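Local coordinates for uncharacterized protein (PDB 4PUX) that is of unknown function but folds as a curled, antiparallel beta-barrel-like sheet of the DUF3237 family, at residues A[13-18]-A[50-55]. Sequence-based numbering, arbitrary orientation.
Sequences EPLAKF and GKSLKG
A classic beta bulge in strand 12-21 of this barrel-like sheet, where L15 and A16 both face A156, packs against the turn 50-53 that joins strands 36-49 and 54-67. The tight part is mainly the side chains of L15 and L53, with the backbone of G50 against A16 beside them. Both leucines hold CG anti to the backbone N, and they cross obliquely. The branch tip CD2 of L53 fits against the fork of L15, 3.9 Å from L15 CG and about equally near both its methyls. The same CD2 lies more loosely near F18 CZ. Leucine suits both places, since its forked end is apolar on every side: W135 and F126 also touch L15, and Y133 touches L53. Small A16 lets the turn come close: its CB sits 3.7 Å from G50 N. Glycine fits at 50 because a CB there would strike L15 O and A16 CA; instead G50 CA offers a nearly straight C-H...O contact to L15 O, 3.4 Å away. On the looser, solvent side K51 and S52 are exposed. Polar S52 suits the spot: one water donates to L15 O (2.7 Å), accepts from S52 N and bonds S52 OG. Behind the turn, K54 NZ reaches back to G50 O at 2.8 Å, in the carbonyl plane.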
ATOM      1  N   GLU A  13       7.967 -14.354   1.109  1.00 12.68           N
ATOM      2  CA  GLU A  13       7.537 -14.946   2.375  0.50 12.81           C
ATOM      3  C   GLU A  13       6.383 -14.092   2.923  1.00 11.52           C
ATOM      4  O   GLU A  13       6.559 -12.875   3.141  1.00 10.45           O
ATOM      5  CB  GLU A  13       8.704 -14.981   3.374  0.50 13.99           C
ATOM      6  CG  GLU A  13       8.349 -15.605   4.723  0.50 15.81           C
ATOM      7  CD  GLU A  13       9.522 -15.652   5.708  0.50 21.38           C
ATOM      8  OE1 GLU A  13      10.504 -14.916   5.538  0.50 20.82           O
ATOM      9  OE2 GLU A  13       9.433 -16.423   6.674  0.50 28.30           O
ATOM     10  N   PRO A  14       5.191 -14.698   3.135  1.00 12.34           N
ATOM     11  CA  PRO A  14       4.097 -13.873   3.740  1.00 11.38           C
ATOM     12  C   PRO A  14       4.519 -13.213   5.066  1.00 12.39           C
ATOM     13  O   PRO A  14       5.165 -13.859   5.909  1.00 14.35           O
ATOM     14  CB  PRO A  14       2.967 -14.895   3.968  1.00 13.93           C
ATOM     15  CG  PRO A  14       3.269 -15.989   2.958  1.00 17.03           C
ATOM     16  CD  PRO A  14       4.747 -16.074   2.859  1.00 13.93           C
ATOM     17  N   LEU A  15       4.244 -11.923   5.178  1.00  9.42           N
ATOM     18  CA  LEU A  15       4.530 -11.126   6.358  1.00 10.34           C
ATOM     19  C   LEU A  15       3.266 -10.934   7.221  1.00 10.41           C
ATOM     20  O   LEU A  15       3.199 -11.366   8.392  1.00 11.08           O
ATOM     21  CB  LEU A  15       5.148  -9.760   5.952  1.00 10.57           C
ATOM     22  CG  LEU A  15       5.475  -8.855   7.159  1.00 12.74           C
ATOM     23  CD1 LEU A  15       6.488  -9.500   8.125  1.00 13.64           C
ATOM     24  CD2 LEU A  15       5.999  -7.508   6.670  1.00 13.29           C
ATOM     25  N   ALA A  16       2.278 -10.259   6.658  1.00 10.05           N
ATOM     26  CA  ALA A  16       0.969 -10.054   7.300  1.00 11.33           C
ATOM     27  C   ALA A  16      -0.050  -9.534   6.323  1.00  9.70           C
ATOM     28  O   ALA A  16       0.307  -8.937   5.293  1.00  9.84           O
ATOM     29  CB  ALA A  16       1.109  -9.023   8.487  1.00 10.29           C
ATOM     30  N   LYS A  17      -1.313  -9.749   6.661  1.00 10.93           N
ATOM     31  CA  LYS A  17      -2.454  -9.129   5.969  0.60 10.95           C
ATOM     32  C   LYS A  17      -2.812  -7.834   6.688  1.00  9.67           C
ATOM     33  O   LYS A  17      -3.060  -7.830   7.887  1.00 10.86           O
ATOM     34  CB  LYS A  17      -3.669 -10.046   5.924  0.60 12.13           C
ATOM     35  CG  LYS A  17      -4.890  -9.383   5.225  0.60 13.90           C
ATOM     36  CD  LYS A  17      -6.061 -10.401   5.078  0.60 19.69           C
ATOM     37  CE  LYS A  17      -7.140  -9.915   4.118  0.60 24.83           C
ATOM     38  NZ  LYS A  17      -7.792 -11.068   3.408  0.60 32.45           N
ATOM     39  N   PHE A  18      -2.764  -6.736   5.947  1.00 10.45           N
ATOM     40  CA  PHE A  18      -3.072  -5.387   6.413  1.00  9.25           C
ATOM     41  C   PHE A  18      -4.468  -4.959   5.978  1.00 10.34           C
ATOM     42  O   PHE A  18      -4.863  -5.161   4.800  1.00 12.42           O
ATOM     43  CB  PHE A  18      -2.066  -4.361   5.850  1.00 10.39           C
ATOM     44  CG  PHE A  18      -0.687  -4.395   6.506  1.00  9.63           C
ATOM     45  CD1 PHE A  18       0.200  -5.460   6.282  1.00  9.32           C
ATOM     46  CD2 PHE A  18      -0.273  -3.356   7.350  1.00 10.71           C
ATOM     47  CE1 PHE A  18       1.475  -5.488   6.867  1.00 11.19           C
ATOM     48  CE2 PHE A  18       1.015  -3.391   7.949  1.00 10.01           C
ATOM     49  CZ  PHE A  18       1.868  -4.471   7.723  1.00 11.36           C
ATOM     50  N   GLY A  50      -0.245 -11.460  10.849  1.00 10.71           N
ATOM     51  CA  GLY A  50       0.601 -12.488  10.225  1.00 11.37           C
ATOM     52  C   GLY A  50       1.250 -13.368  11.272  1.00 11.49           C
ATOM     53  O   GLY A  50       1.119 -13.118  12.469  1.00 13.05           O
ATOM     54  N   LYS A  51       1.973 -14.388  10.825  1.00 12.87           N
ATOM     55  CA  LYS A  51       2.590 -15.351  11.739  1.00 14.30           C
ATOM     56  C   LYS A  51       3.544 -14.660  12.747  1.00 14.14           C
ATOM     57  O   LYS A  51       3.471 -14.930  13.981  1.00 18.42           O
ATOM     58  CB  LYS A  51       3.353 -16.434  10.940  1.00 17.36           C
ATOM     59  CG  LYS A  51       3.946 -17.576  11.792  1.00 22.27           C
ATOM     60  CD  LYS A  51       4.636 -18.633  10.898  1.00 28.15           C
ATOM     61  CE  LYS A  51       5.142 -19.808  11.712  1.00 36.62           C
ATOM     62  NZ  LYS A  51       5.826 -20.820  10.835  1.00 44.91           N
ATOM     63  N   SER A  52       4.364 -13.719  12.252  1.00 15.37           N
ATOM     64  CA  SER A  52       5.459 -13.100  13.016  0.50 18.46           C
ATOM     65  C   SER A  52       5.236 -11.621  13.305  1.00 14.96           C
ATOM     66  O   SER A  52       6.102 -10.969  13.894  1.00 17.77           O
ATOM     67  CB  SER A  52       6.792 -13.241  12.238  0.50 21.09           C
ATOM     68  OG  SER A  52       6.925 -12.273  11.181  0.50 24.80           O
ATOM     69  N   LEU A  53       4.078 -11.105  12.897  1.00 10.97           N
ATOM     70  CA  LEU A  53       3.796  -9.656  12.969  1.00 11.02           C
ATOM     71  C   LEU A  53       2.287  -9.408  13.065  1.00 10.39           C
ATOM     72  O   LEU A  53       1.526  -9.731  12.142  1.00 12.10           O
ATOM     73  CB  LEU A  53       4.333  -8.958  11.719  1.00 11.63           C
ATOM     74  CG  LEU A  53       4.233  -7.432  11.703  1.00 11.96           C
ATOM     75  CD1 LEU A  53       5.124  -6.767  12.759  1.00 12.53           C
ATOM     76  CD2 LEU A  53       4.528  -6.846  10.315  1.00 13.36           C
ATOM     77  N   LYS A  54       1.873  -8.850  14.221  1.00 10.25           N
ATOM     78  CA  LYS A  54       0.447  -8.646  14.531  1.00  9.40           C
ATOM     79  C   LYS A  54       0.316  -7.333  15.299  1.00  9.35           C
ATOM     80  O   LYS A  54       1.173  -7.009  16.115  1.00 11.11           O
ATOM     81  CB  LYS A  54      -0.068  -9.782  15.457  1.00 12.38           C
ATOM     82  CG  LYS A  54       0.000 -11.205  14.911  1.00 13.02           C
ATOM     83  CD  LYS A  54      -0.460 -12.223  15.969  1.00 14.03           C
ATOM     84  CE  LYS A  54      -0.481 -13.666  15.378  1.00 19.53           C
ATOM     85  NZ  LYS A  54       0.877 -14.136  15.090  1.00 21.29           N
ATOM     86  N   GLY A  55      -0.773  -6.612  15.073  1.00  8.77           N
ATOM     87  CA  GLY A  55      -1.035  -5.362  15.780  1.00  9.65           C
ATOM     88  C   GLY A  55      -2.035  -4.448  15.099  1.00  9.56           C
ATOM     89  O   GLY A  55      -2.910  -4.906  14.345  1.00 10.20           O
TER
HETATM   90  O   HOH W   1       4.847 -13.220   9.520  1.00 20.72           O